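Local coordinates for protein alpha-ketoglutarate-dependent non-heme iron oxygenase EasH (Aspergillus japonicus, PDB 5M0T) that probably oxidises an ergot alkaloid precursor during cycloclavine biosynthesis, acting as a non-heme iron(II) oxygenase that uses 2-oxoglutarate as co-substrate, at residues H210-N215 against F220-F225; V33-G38 against I192-N197; W59-K64 against Y70-R75. One frame throughout, in Å; residues are numbered along the deposited sequence.

Contact 1 of 3, residues H210-N215 against F220-F225; sequences HGAGKN and FLRRGF. With FE2 (Fe (II) ion), chain C; AKG (2-oxoglutaric acid), chain D.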
ATOM      1  N   HIS A 210      22.339  -3.945  -5.586  1.00 29.43           N
ATOM      2  CA  HIS A 210      22.855  -4.950  -4.687  1.00 30.25           C
ATOM      3  C   HIS A 210      22.409  -6.343  -5.148  1.00 31.63           C
ATOM      4  O   HIS A 210      21.519  -6.466  -5.981  1.00 32.10           O
ATOM      5  CB  HIS A 210      22.303  -4.704  -3.280  1.00 30.17           C
ATOM      6  CG  HIS A 210      20.852  -5.018  -3.173  1.00 30.41           C
ATOM      7  ND1 HIS A 210      19.868  -4.124  -3.526  1.00 30.37           N
ATOM      8  CD2 HIS A 210      20.221  -6.165  -2.842  1.00 32.16           C
ATOM      9  CE1 HIS A 210      18.687  -4.702  -3.389  1.00 32.24           C
ATOM     10  NE2 HIS A 210      18.874  -5.950  -2.995  1.00 35.11           N
ATOM     11  N   GLY A 211      23.009  -7.377  -4.580  1.00 32.60           N
ATOM     12  CA  GLY A 211      22.530  -8.750  -4.766  1.00 32.95           C
ATOM     13  C   GLY A 211      23.330  -9.740  -3.935  1.00 33.40           C
ATOM     14  O   GLY A 211      24.491  -9.490  -3.610  1.00 32.98           O
ATOM     15  N   ALA A 212      22.695 -10.848  -3.558  1.00 33.41           N
ATOM     16  CA  ALA A 212      23.349 -11.925  -2.808  1.00 34.04           C
ATOM     17  C   ALA A 212      24.495 -12.455  -3.639  1.00 35.37           C
ATOM     18  O   ALA A 212      24.352 -12.612  -4.847  1.00 36.69           O
ATOM     19  CB  ALA A 212      22.369 -13.047  -2.487  1.00 34.67           C
ATOM     20  N   GLY A 213      25.622 -12.715  -2.993  1.00 36.30           N
ATOM     21  CA  GLY A 213      26.836 -13.151  -3.672  1.00 37.95           C
ATOM     22  C   GLY A 213      26.832 -14.644  -3.952  1.00 41.20           C
ATOM     23  O   GLY A 213      25.972 -15.378  -3.459  1.00 40.65           O
ATOM     24  N   LYS A 214      27.807 -15.067  -4.759  1.00 44.12           N
ATOM     25  CA  LYS A 214      28.071 -16.472  -5.025  1.00 47.29           C
ATOM     26  C   LYS A 214      28.669 -17.126  -3.766  1.00 47.15           C
ATOM     27  O   LYS A 214      29.610 -16.585  -3.179  1.00 45.67           O
ATOM     28  CB  LYS A 214      29.055 -16.609  -6.207  1.00 51.16           C
ATOM     29  CG  LYS A 214      28.974 -17.918  -6.995  1.00 59.63           C
ATOM     30  CD  LYS A 214      30.189 -18.829  -6.899  1.00 63.97           C
ATOM     31  CE  LYS A 214      30.117 -19.957  -7.931  1.00 72.19           C
ATOM     32  NZ  LYS A 214      29.058 -20.980  -7.658  1.00 73.20           N
ATOM     33  N   ASN A 215      28.115 -18.264  -3.353  1.00 44.85           N
ATOM     34  CA  ASN A 215      28.668 -19.061  -2.244  1.00 45.20           C
ATOM     35  C   ASN A 215      29.643 -20.110  -2.814  1.00 44.88           C
ATOM     36  O   ASN A 215      29.225 -21.179  -3.176  1.00 44.17           O
ATOM     37  CB  ASN A 215      27.525 -19.719  -1.432  1.00 44.35           C
ATOM     38  CG  ASN A 215      27.998 -20.372  -0.134  1.00 44.84           C
ATOM     39  OD1 ASN A 215      29.134 -20.811  -0.017  1.00 46.38           O
ATOM     40  ND2 ASN A 215      27.101 -20.453   0.853  1.00 44.39           N
ATOM     41  N   PHE A 220      29.718 -24.258   3.991  1.00 56.32           N
ATOM     42  CA  PHE A 220      29.224 -23.160   4.833  1.00 54.23           C
ATOM     43  C   PHE A 220      27.861 -22.659   4.351  1.00 53.16           C
ATOM     44  O   PHE A 220      27.722 -22.255   3.180  1.00 51.81           O
ATOM     45  CB  PHE A 220      30.226 -22.005   4.838  1.00 53.57           C
ATOM     46  CG  PHE A 220      30.043 -21.035   5.975  1.00 52.62           C
ATOM     47  CD1 PHE A 220      29.157 -19.972   5.868  1.00 52.37           C
ATOM     48  CD2 PHE A 220      30.755 -21.199   7.163  1.00 53.40           C
ATOM     49  CE1 PHE A 220      28.996 -19.078   6.932  1.00 51.49           C
ATOM     50  CE2 PHE A 220      30.599 -20.313   8.217  1.00 53.49           C
ATOM     51  CZ  PHE A 220      29.733 -19.247   8.101  1.00 52.53           C
ATOM     52  N   LEU A 221      26.872 -22.693   5.256  1.00 53.43           N
ATOM     53  CA  LEU A 221      25.553 -22.113   5.016  1.00 53.86           C
ATOM     54  C   LEU A 221      25.594 -20.665   5.477  1.00 51.06           C
ATOM     55  O   LEU A 221      25.728 -20.402   6.673  1.00 50.10           O
ATOM     56  CB  LEU A 221      24.467 -22.852   5.790  1.00 57.12           C
ATOM     57  CG  LEU A 221      24.316 -24.332   5.483  1.00 67.43           C
ATOM     58  CD1 LEU A 221      23.941 -25.046   6.777  1.00 70.85           C
ATOM     59  CD2 LEU A 221      23.315 -24.613   4.355  1.00 69.88           C
ATOM     60  N   ARG A 222      25.475 -19.744   4.528  1.00 48.40           N
ATOM     61  CA  ARG A 222      25.569 -18.299   4.789  1.00 48.00           C
ATOM     62  C   ARG A 222      24.157 -17.762   5.041  1.00 46.46           C
ATOM     63  O   ARG A 222      23.329 -17.783   4.144  1.00 46.46           O
ATOM     64  CB  ARG A 222      26.290 -17.618   3.604  1.00 46.42           C
ATOM     65  CG  ARG A 222      26.253 -16.095   3.505  1.00 46.45           C
ATOM     66  CD  ARG A 222      24.894 -15.620   3.034  1.00 46.92           C
ATOM     67  NE  ARG A 222      24.912 -14.451   2.199  1.00 47.65           N
ATOM     68  CZ  ARG A 222      23.816 -13.853   1.734  1.00 49.79           C
ATOM     69  NH1 ARG A 222      22.582 -14.288   2.030  1.00 49.17           N
ATOM     70  NH2 ARG A 222      23.960 -12.778   0.979  1.00 55.52           N
ATOM     71  N   ARG A 223      23.878 -17.322   6.268  1.00 47.52           N
ATOM     72  CA  ARG A 223      22.526 -16.917   6.658  1.00 46.97           C
ATOM     73  C   ARG A 223      22.441 -15.403   6.808  1.00 43.62           C
ATOM     74  O   ARG A 223      23.115 -14.826   7.657  1.00 41.68           O
ATOM     75  CB  ARG A 223      22.115 -17.589   7.965  1.00 53.99           C
ATOM     76  CG  ARG A 223      20.713 -17.195   8.418  1.00 58.46           C
ATOM     77  CD  ARG A 223      19.961 -18.233   9.243  1.00 66.81           C
ATOM     78  NE  ARG A 223      20.780 -19.085  10.106  1.00 72.36           N
ATOM     79  CZ  ARG A 223      20.283 -19.909  11.031  1.00 82.44           C
ATOM     80  NH1 ARG A 223      18.966 -20.002  11.249  1.00 84.14           N
ATOM     81  NH2 ARG A 223      21.114 -20.642  11.763  1.00 91.95           N
ATOM     82  N   GLY A 224      21.624 -14.773   5.972  1.00 41.15           N
ATOM     83  CA  GLY A 224      21.355 -13.337   6.048  1.00 40.69           C
ATOM     84  C   GLY A 224      19.943 -13.064   6.525  1.00 40.75           C
ATOM     85  O   GLY A 224      19.099 -13.963   6.511  1.00 41.24           O
ATOM     86  N   PHE A 225      19.685 -11.819   6.927  1.00 38.62           N
ATOM     87  CA  PHE A 225      18.400 -11.426   7.515  1.00 39.04           C
ATOM     88  C   PHE A 225      17.978 -10.063   6.980  1.00 38.67           C
ATOM     89  O   PHE A 225      18.229  -9.049   7.626  1.00 37.56           O
ATOM     90  CB  PHE A 225      18.563 -11.439   9.043  1.00 40.08           C
ATOM     91  CG  PHE A 225      17.396 -10.906   9.819  1.00 41.90           C
ATOM     92  CD1 PHE A 225      16.090 -11.021   9.373  1.00 43.81           C
ATOM     93  CD2 PHE A 225      17.617 -10.314  11.052  1.00 45.62           C
ATOM     94  CE1 PHE A 225      15.040 -10.526  10.121  1.00 44.76           C
ATOM     95  CE2 PHE A 225      16.572  -9.818  11.799  1.00 46.97           C
ATOM     96  CZ  PHE A 225      15.282  -9.923  11.334  1.00 46.78           C
TER
HETATM   97 FE   FE2 C 301      17.572  -7.312  -3.185  1.00 30.43          FE
HETATM   98  C1  AKG D 302      16.800  -9.631  -2.345  1.00 48.84           C
HETATM   99  O1  AKG D 302      16.130  -8.682  -2.749  1.00 43.42           O
HETATM  100  O2  AKG D 302      16.376 -10.872  -2.307  1.00 57.14           O
HETATM  101  C2  AKG D 302      18.234  -9.480  -1.818  1.00 51.08           C
HETATM  102  O5  AKG D 302      18.871  -8.507  -2.173  1.00 37.44           O
HETATM  103  C3  AKG D 302      18.821 -10.489  -0.864  1.00 44.68           C
HETATM  104  C4  AKG D 302      20.293 -10.238  -0.580  1.00 38.04           C
HETATM  105  C5  AKG D 302      20.927 -11.241   0.344  1.00 49.99           C
HETATM  106  O3  AKG D 302      20.112 -12.067   0.958  1.00 52.71           O
HETATM  107  O4  AKG D 302      22.125 -11.267   0.509  1.00 41.12           O
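The guanidinium of Arg222 meets Ala212 CB obliquely, 3.8 Å from NH2, and takes the C5 carboxylate of 2-oxoglutarate at its edge, near its plane. The His210 ring likewise has the iron-bound oxygens O1 and O5 of the ligand at its edge. Both residues belong to the jelly-roll (cupin) core of the PhyH-like oxygenases: His210 NE2 binds iron(II) at 1.9 Å, completing the two-histidine, one-carboxylate facial triad with His132 and Glu134, while Arg222 receives the far end of the co-substrate. The ligand chelates the metal through O1 and O5, each 2.0 Å from the iron. At its other end the modelled approach of Arg222 NH2 to O4 is too short for its length to be trusted, and the bond from NH1 to O3 is weak. NH2 also donates to Gly167 O, which helps hold the group in place. Bends at chi2 and chi3 bring the guanidinium to the carboxylate, against which Ala212 CB packs, 3.5 Å from O4. Outside the pocket, the Asn215 amide lies 38° from the guanidinium plane, its OD1 paired with Thr217 OG1. Its ND2 donates within the amide plane to Phe220 O at 3.0 Å, with an N-H...O angle of 163°.

Contact 2 of 3, residues V33-G38 against I192-N197; sequences VVVIEG and IPAVMN. With ZN (zinc ion), chain G.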
ATOM      1  N   VAL A  33      24.465   3.150   0.874  1.00 32.48           N
ATOM      2  CA  VAL A  33      24.723   1.899   1.541  1.00 30.82           C
ATOM      3  C   VAL A  33      25.805   2.139   2.585  1.00 30.58           C
ATOM      4  O   VAL A  33      26.766   2.876   2.327  1.00 33.22           O
ATOM      5  CB  VAL A  33      25.125   0.778   0.531  1.00 32.60           C
ATOM      6  CG1 VAL A  33      26.377   1.145  -0.268  1.00 32.98           C
ATOM      7  CG2 VAL A  33      25.322  -0.554   1.243  1.00 31.54           C
ATOM      8  N   VAL A  34      25.628   1.559   3.768  1.00 30.54           N
ATOM      9  CA  VAL A  34      26.639   1.617   4.839  1.00 31.17           C
ATOM     10  C   VAL A  34      26.554   0.342   5.679  1.00 29.68           C
ATOM     11  O   VAL A  34      25.469  -0.195   5.865  1.00 28.90           O
ATOM     12  CB  VAL A  34      26.446   2.880   5.733  1.00 31.61           C
ATOM     13  CG1 VAL A  34      25.051   2.934   6.327  1.00 32.01           C
ATOM     14  CG2 VAL A  34      27.487   2.966   6.836  1.00 32.09           C
ATOM     15  N   VAL A  35      27.692  -0.140   6.168  1.00 31.31           N
ATOM     16  CA  VAL A  35      27.711  -1.246   7.136  1.00 33.76           C
ATOM     17  C   VAL A  35      27.577  -0.696   8.571  1.00 36.09           C
ATOM     18  O   VAL A  35      28.359   0.157   9.001  1.00 40.18           O
ATOM     19  CB  VAL A  35      28.983  -2.101   6.994  1.00 35.81           C
ATOM     20  CG1 VAL A  35      29.036  -3.175   8.081  1.00 38.22           C
ATOM     21  CG2 VAL A  35      29.062  -2.721   5.595  1.00 34.87           C
ATOM     22  N   ILE A  36      26.550  -1.160   9.279  1.00 35.00           N
ATOM     23  CA  ILE A  36      26.372  -0.873  10.700  1.00 37.78           C
ATOM     24  C   ILE A  36      27.014  -2.003  11.503  1.00 37.79           C
ATOM     25  O   ILE A  36      26.493  -3.118  11.530  1.00 37.76           O
ATOM     26  CB  ILE A  36      24.884  -0.726  11.103  1.00 38.36           C
ATOM     27  CG1 ILE A  36      24.156   0.273  10.200  1.00 40.51           C
ATOM     28  CG2 ILE A  36      24.765  -0.255  12.537  1.00 40.75           C
ATOM     29  CD1 ILE A  36      22.675   0.432  10.488  1.00 40.98           C
ATOM     30  N   GLU A  37      28.124  -1.705  12.169  1.00 41.06           N
ATOM     31  CA  GLU A  37      28.765  -2.666  13.066  1.00 46.09           C
ATOM     32  C   GLU A  37      27.920  -2.812  14.319  1.00 45.96           C
ATOM     33  O   GLU A  37      27.573  -1.815  14.968  1.00 43.71           O
ATOM     34  CB  GLU A  37      30.193  -2.250  13.453  1.00 46.90           C
ATOM     35  CG  GLU A  37      31.206  -2.314  12.320  1.00 50.63           C
ATOM     36  CD  GLU A  37      31.439  -3.719  11.787  1.00 54.72           C
ATOM     37  OE1 GLU A  37      31.430  -4.681  12.577  1.00 69.08           O
ATOM     38  OE2 GLU A  37      31.643  -3.860  10.567  1.00 50.38           O
ATOM     39  N   GLY A  38      27.565  -4.057  14.628  1.00 44.31           N
ATOM     40  CA  GLY A  38      26.831  -4.370  15.842  1.00 44.49           C
ATOM     41  C   GLY A  38      25.408  -3.878  15.832  1.00 43.39           C
ATOM     42  O   GLY A  38      24.923  -3.391  16.846  1.00 45.04           O
ATOM     43  N   ILE A 192      30.990  -4.710  -4.424  1.00 39.11           N
ATOM     44  CA  ILE A 192      31.762  -4.879  -3.191  1.00 38.12           C
ATOM     45  C   ILE A 192      30.980  -5.780  -2.230  1.00 35.39           C
ATOM     46  O   ILE A 192      29.837  -5.485  -1.903  1.00 32.03           O
ATOM     47  CB  ILE A 192      32.033  -3.524  -2.503  1.00 40.47           C
ATOM     48  CG1 ILE A 192      32.776  -2.580  -3.455  1.00 41.09           C
ATOM     49  CG2 ILE A 192      32.839  -3.734  -1.212  1.00 40.48           C
ATOM     50  CD1 ILE A 192      32.747  -1.124  -3.041  1.00 42.44           C
ATOM     51  N   PRO A 193      31.586  -6.884  -1.779  1.00 35.25           N
ATOM     52  CA  PRO A 193      30.875  -7.712  -0.814  1.00 35.28           C
ATOM     53  C   PRO A 193      30.884  -7.075   0.585  1.00 35.67           C
ATOM     54  O   PRO A 193      31.887  -6.491   0.983  1.00 36.67           O
ATOM     55  CB  PRO A 193      31.652  -9.031  -0.841  1.00 35.74           C
ATOM     56  CG  PRO A 193      33.028  -8.658  -1.238  1.00 36.97           C
ATOM     57  CD  PRO A 193      32.920  -7.420  -2.100  1.00 36.29           C
ATOM     58  N   ALA A 194      29.769  -7.171   1.300  1.00 34.82           N
ATOM     59  CA  ALA A 194      29.677  -6.599   2.654  1.00 34.89           C
ATOM     60  C   ALA A 194      30.214  -7.636   3.639  1.00 33.89           C
ATOM     61  O   ALA A 194      29.479  -8.448   4.215  1.00 34.02           O
ATOM     62  CB  ALA A 194      28.250  -6.188   2.988  1.00 34.13           C
ATOM     63  N   VAL A 195      31.524  -7.610   3.808  1.00 34.46           N
ATOM     64  CA  VAL A 195      32.196  -8.528   4.718  1.00 36.20           C
ATOM     65  C   VAL A 195      31.853  -8.112   6.155  1.00 37.81           C
ATOM     66  O   VAL A 195      32.033  -6.955   6.512  1.00 38.20           O
ATOM     67  CB  VAL A 195      33.713  -8.531   4.471  1.00 36.23           C
ATOM     68  CG1 VAL A 195      34.413  -9.391   5.506  1.00 37.47           C
ATOM     69  CG2 VAL A 195      34.017  -9.050   3.064  1.00 36.15           C
ATOM     70  N   MET A 196      31.366  -9.048   6.965  1.00 38.93           N
ATOM     71  CA  MET A 196      30.666  -8.712   8.210  1.00 39.94           C
ATOM     72  C   MET A 196      30.656  -9.881   9.164  1.00 41.45           C
ATOM     73  O   MET A 196      30.596 -11.012   8.732  1.00 40.60           O
ATOM     74  CB  MET A 196      29.201  -8.374   7.918  1.00 39.30           C
ATOM     75  CG  MET A 196      28.928  -6.977   7.397  1.00 38.62           C
ATOM     76  SD  MET A 196      27.162  -6.621   7.291  1.00 37.99           S
ATOM     77  CE  MET A 196      26.616  -7.882   6.117  1.00 39.00           C
ATOM     78  N   ASN A 197      30.711  -9.600  10.474  1.00 42.07           N
ATOM     79  CA  ASN A 197      30.519 -10.622  11.497  1.00 42.54           C
ATOM     80  C   ASN A 197      29.062 -10.719  11.883  1.00 41.21           C
ATOM     81  O   ASN A 197      28.289  -9.844  11.526  1.00 41.28           O
ATOM     82  CB  ASN A 197      31.392 -10.304  12.701  1.00 44.61           C
ATOM     83  CG  ASN A 197      32.863 -10.497  12.388  1.00 46.30           C
ATOM     84  OD1 ASN A 197      33.661  -9.565  12.431  1.00 47.09           O
ATOM     85  ND2 ASN A 197      33.223 -11.725  12.021  1.00 48.35           N
TER
HETATM   86 ZN    ZN G 305      32.301  -6.297  11.825  1.00 51.58          ZN
HETATM   87  O   HOH W   1      32.121  -7.260  13.556  1.00 53.05           O
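Apolar contact joins the two segments directly: Val35, on strand 33-37, faces 192-197 and spreads its two methyls over different partners. CG1, anti to the backbone N (chi1 175°), meets the middle of the Met196 chain, 3.9 Å from CG and 4.0 Å from SD. The two side chains run at a slant to each other. CG2 reaches Ala194, whose CB is 4.4 Å away, a looser touch. Ala194 is the centre of an inverse gamma turn and also packs on Val202 of strand 201-205; Met196 leans on Phe162. Metal coordination forms the second link. A bend at chi2 (-64°) folds the Glu37 carboxylate back so that OE1 binds the zinc ion at 2.0 Å. A water ligand, also 2.0 Å from the zinc ion, donates to Asn197 OD1 over 3.0 Å, so Asn197 acts from the second shell. Charge pairing holds the other carboxylate oxygen, since Glu37 OE2 forms a salt bridge with Arg14. Asp200 supplies another zinc ligand and, through OD2, accepts from Asn197 N. The result is a carboxylate-and-water zinc site at the end of a sheet strand, distinct from the catalytic iron centre and bridging strand 33-37 of the jelly-roll core and the loop around Asn197.

Contact 3 of 3, residues W59-K64 against Y70-R75; sequences WELGQK and YLAGMR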
ATOM      1  N   TRP A  59      12.435 -22.498  -1.235  1.00 73.41           N
ATOM      2  CA  TRP A  59      11.448 -21.727  -2.012  1.00 72.52           C
ATOM      3  C   TRP A  59      10.702 -22.646  -3.001  1.00 72.84           C
ATOM      4  O   TRP A  59      11.341 -23.318  -3.829  1.00 71.46           O
ATOM      5  CB  TRP A  59      12.133 -20.587  -2.783  1.00 71.54           C
ATOM      6  CG  TRP A  59      11.205 -19.856  -3.734  1.00 72.60           C
ATOM      7  CD1 TRP A  59      10.970 -20.153  -5.055  1.00 72.29           C
ATOM      8  CD2 TRP A  59      10.385 -18.722  -3.430  1.00 72.92           C
ATOM      9  NE1 TRP A  59      10.056 -19.274  -5.584  1.00 72.23           N
ATOM     10  CE2 TRP A  59       9.678 -18.384  -4.612  1.00 73.83           C
ATOM     11  CE3 TRP A  59      10.176 -17.957  -2.274  1.00 72.48           C
ATOM     12  CZ2 TRP A  59       8.782 -17.305  -4.669  1.00 74.32           C
ATOM     13  CZ3 TRP A  59       9.291 -16.898  -2.325  1.00 73.32           C
ATOM     14  CH2 TRP A  59       8.599 -16.578  -3.517  1.00 74.42           C
ATOM     15  N   GLU A  60       9.364 -22.662  -2.911  1.00 72.96           N
ATOM     16  CA  GLU A  60       8.519 -23.462  -3.814  1.00 73.68           C
ATOM     17  C   GLU A  60       8.355 -22.772  -5.170  1.00 73.28           C
ATOM     18  O   GLU A  60       7.782 -21.683  -5.255  1.00 73.62           O
ATOM     19  CB  GLU A  60       7.135 -23.730  -3.203  1.00 74.83           C
ATOM     20  CG  GLU A  60       6.327 -24.774  -3.971  1.00 76.78           C
ATOM     21  CD  GLU A  60       5.023 -25.179  -3.300  1.00 77.88           C
ATOM     22  OE1 GLU A  60       4.730 -24.806  -2.134  1.00 78.04           O
ATOM     23  OE2 GLU A  60       4.274 -25.907  -3.965  1.00 77.88           O
ATOM     24  N   LEU A  61       8.858 -23.418  -6.222  1.00 73.12           N
ATOM     25  CA  LEU A  61       8.679 -22.950  -7.603  1.00 73.78           C
ATOM     26  C   LEU A  61       7.214 -23.104  -8.060  1.00 74.59           C
ATOM     27  O   LEU A  61       6.427 -23.858  -7.462  1.00 74.00           O
ATOM     28  CB  LEU A  61       9.622 -23.701  -8.563  1.00 74.44           C
ATOM     29  CG  LEU A  61      11.003 -23.182  -8.959  1.00 74.13           C
ATOM     30  CD1 LEU A  61      10.965 -22.828 -10.437  1.00 75.61           C
ATOM     31  CD2 LEU A  61      11.537 -22.005  -8.150  1.00 73.10           C
ATOM     32  N   GLY A  62       6.880 -22.384  -9.133  1.00 75.70           N
ATOM     33  CA  GLY A  62       5.537 -22.368  -9.720  1.00 78.19           C
ATOM     34  C   GLY A  62       4.702 -21.127  -9.434  1.00 78.69           C
ATOM     35  O   GLY A  62       3.499 -21.133  -9.717  1.00 80.97           O
ATOM     36  N   GLN A  63       5.333 -20.068  -8.900  1.00 76.97           N
ATOM     37  CA  GLN A  63       4.647 -18.818  -8.500  1.00 77.53           C
ATOM     38  C   GLN A  63       4.466 -17.799  -9.640  1.00 79.05           C
ATOM     39  O   GLN A  63       3.513 -17.009  -9.603  1.00 81.52           O
ATOM     40  CB  GLN A  63       5.388 -18.126  -7.341  1.00 75.54           C
ATOM     41  CG  GLN A  63       5.701 -18.998  -6.126  1.00 73.74           C
ATOM     42  CD  GLN A  63       4.468 -19.568  -5.464  1.00 74.74           C
ATOM     43  OE1 GLN A  63       3.545 -18.829  -5.106  1.00 76.93           O
ATOM     44  NE2 GLN A  63       4.445 -20.890  -5.289  1.00 73.61           N
ATOM     45  N   LYS A  64       5.379 -17.802 -10.621  1.00 77.63           N
ATOM     46  CA  LYS A  64       5.304 -16.916 -11.810  1.00 79.13           C
ATOM     47  C   LYS A  64       5.275 -15.421 -11.434  1.00 79.48           C
ATOM     48  O   LYS A  64       4.502 -14.644 -12.010  1.00 81.72           O
ATOM     49  CB  LYS A  64       4.102 -17.280 -12.711  1.00 81.52           C
ATOM     50  N   TYR A  70      14.083 -13.617  -8.397  1.00 64.94           N
ATOM     51  CA  TYR A  70      15.244 -13.357  -7.505  1.00 64.49           C
ATOM     52  C   TYR A  70      15.460 -14.379  -6.355  1.00 63.74           C
ATOM     53  O   TYR A  70      16.593 -14.522  -5.875  1.00 62.69           O
ATOM     54  CB  TYR A  70      15.160 -11.915  -6.924  1.00 65.97           C
ATOM     55  CG  TYR A  70      15.379 -10.871  -7.988  1.00 66.39           C
ATOM     56  CD1 TYR A  70      16.626 -10.732  -8.603  1.00 65.65           C
ATOM     57  CD2 TYR A  70      14.333 -10.065  -8.436  1.00 67.82           C
ATOM     58  CE1 TYR A  70      16.840  -9.801  -9.609  1.00 65.94           C
ATOM     59  CE2 TYR A  70      14.536  -9.124  -9.445  1.00 68.29           C
ATOM     60  CZ  TYR A  70      15.782  -9.004 -10.039  1.00 67.18           C
ATOM     61  OH  TYR A  70      15.978  -8.063 -11.025  1.00 67.34           O
ATOM     62  N   LEU A  71      14.398 -15.075  -5.920  1.00 63.85           N
ATOM     63  CA  LEU A  71      14.447 -15.976  -4.736  1.00 64.01           C
ATOM     64  C   LEU A  71      14.506 -17.503  -5.008  1.00 63.27           C
ATOM     65  O   LEU A  71      14.548 -18.290  -4.057  1.00 63.10           O
ATOM     66  CB  LEU A  71      13.275 -15.667  -3.781  1.00 65.05           C
ATOM     67  CG  LEU A  71      13.241 -14.260  -3.163  1.00 66.76           C
ATOM     68  CD1 LEU A  71      11.903 -14.005  -2.485  1.00 67.89           C
ATOM     69  CD2 LEU A  71      14.390 -14.048  -2.183  1.00 67.29           C
ATOM     70  N   ALA A  72      14.519 -17.923  -6.274  1.00 63.25           N
ATOM     71  CA  ALA A  72      14.723 -19.344  -6.609  1.00 63.02           C
ATOM     72  C   ALA A  72      16.141 -19.778  -6.190  1.00 63.02           C
ATOM     73  O   ALA A  72      17.094 -18.999  -6.315  1.00 62.82           O
ATOM     74  CB  ALA A  72      14.498 -19.588  -8.105  1.00 63.04           C
ATOM     75  N   GLY A  73      16.262 -21.000  -5.666  1.00 63.42           N
ATOM     76  CA  GLY A  73      17.543 -21.552  -5.177  1.00 63.97           C
ATOM     77  C   GLY A  73      17.924 -21.233  -3.730  1.00 64.56           C
ATOM     78  O   GLY A  73      18.877 -21.815  -3.195  1.00 65.19           O
ATOM     79  N   MET A  74      17.194 -20.313  -3.089  1.00 64.86           N
ATOM     80  CA  MET A  74      17.471 -19.921  -1.704  1.00 65.61           C
ATOM     81  C   MET A  74      16.578 -20.696  -0.753  1.00 66.66           C
ATOM     82  O   MET A  74      15.467 -21.112  -1.132  1.00 65.66           O
ATOM     83  CB  MET A  74      17.197 -18.438  -1.501  1.00 65.42           C
ATOM     84  CG  MET A  74      18.200 -17.536  -2.181  1.00 65.76           C
ATOM     85  SD  MET A  74      17.839 -15.801  -1.856  1.00 66.37           S
ATOM     86  CE  MET A  74      19.505 -15.152  -1.722  1.00 68.06           C
ATOM     87  N   ARG A  75      17.070 -20.880   0.476  1.00 50.99           N
ATOM     88  CA  ARG A  75      16.204 -21.209   1.607  1.00 52.96           C
ATOM     89  C   ARG A  75      15.664 -19.881   2.149  1.00 52.20           C
ATOM     90  O   ARG A  75      16.431 -18.942   2.350  1.00 49.05           O
ATOM     91  CB  ARG A  75      16.975 -21.974   2.679  1.00 54.72           C
ATOM     92  CG  ARG A  75      17.564 -23.296   2.194  1.00 57.93           C
ATOM     93  CD  ARG A  75      18.199 -24.091   3.331  1.00 59.83           C
ATOM     94  NE  ARG A  75      17.198 -24.467   4.340  1.00 62.65           N
ATOM     95  CZ  ARG A  75      16.409 -25.546   4.300  1.00 64.81           C
ATOM     96  NH1 ARG A  75      16.482 -26.433   3.301  1.00 64.32           N
ATOM     97  NH2 ARG A  75      15.542 -25.743   5.289  1.00 67.00           N
TER
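Trp59 N donates to Met74 O at 3.3 Å, a weak bond with an N-H...O angle of 157°, and joins the loop 59-64 to the type II beta turn Leu71-Met74 that follows helix 66-71. This turn leads into strand 75-77, at the edge of the main jelly-roll sheet, and its own Met74 N to Leu71 O bond is also weak. The main side-chain contact is a CH-pi interaction. Leu71 CB stands over one face of the Trp59 indole, 4.3 Å from the centroid of the six-membered ring and 16° off its normal. It is displaced toward the rim, with CE3 its nearest ring atom. Leu71 CD1 continues the contact at 3.9 Å from Trp59 CZ3, and the two side chains cross at about a right angle. With CG anti to the backbone N (chi1 173°), the indole extends beside the helix end, and Trp59 CB lies 3.6 Å from Leu71 O. The pyrrole side of the ring passes Ala72 obliquely, Trp59 CD1 lying 4.1 Å from Ala72 CA. The indole N-H is used elsewhere: NE1 donates to Glu68 OE1, an oxygen that also accepts from Gln63 N, while Glu68 OE2 accepts from Gly62 N. One helix carboxylate therefore holds both the ring and the loop backbone. Leu276 of the second subunit packs on both Trp59 and Leu71, extending this apolar cluster across the dimer contact. Leu71 also touches Leu120 and the bound 2-oxoglutarate, so the same residue lines the co-substrate pocket and meets the tryptophan. At the more exposed margin, the end of Leu61 reaches back toward the turn and lies at the indole edge, near the ring plane, with CD2 3.8 Å from Ala72 CB.

In the fold
Contact 1 supplies one iron ligand, His210, and the arginine at the far end of 2-oxoglutarate; the other two contacts lie on different parts of its surroundings. Contact 3 touches contact 1 directly, Ala212 CB packing 3.6 Å from Met74 CE, although their centres are about 15 Å apart. The Leu71 side chain of contact 3 comes within about 4 Å of the co-substrate and about 8 Å of the iron. Contact 2 is centred about 13 Å from contact 1 without touching it, their nearest atoms about 7 Å apart, yet both reach the same two sheets; its Met196 side chain is about 8 Å from the ligand. Contacts 2 and 3 are centred about 26 Å apart, although contact 3 is nested within the loop that contact 2 closes.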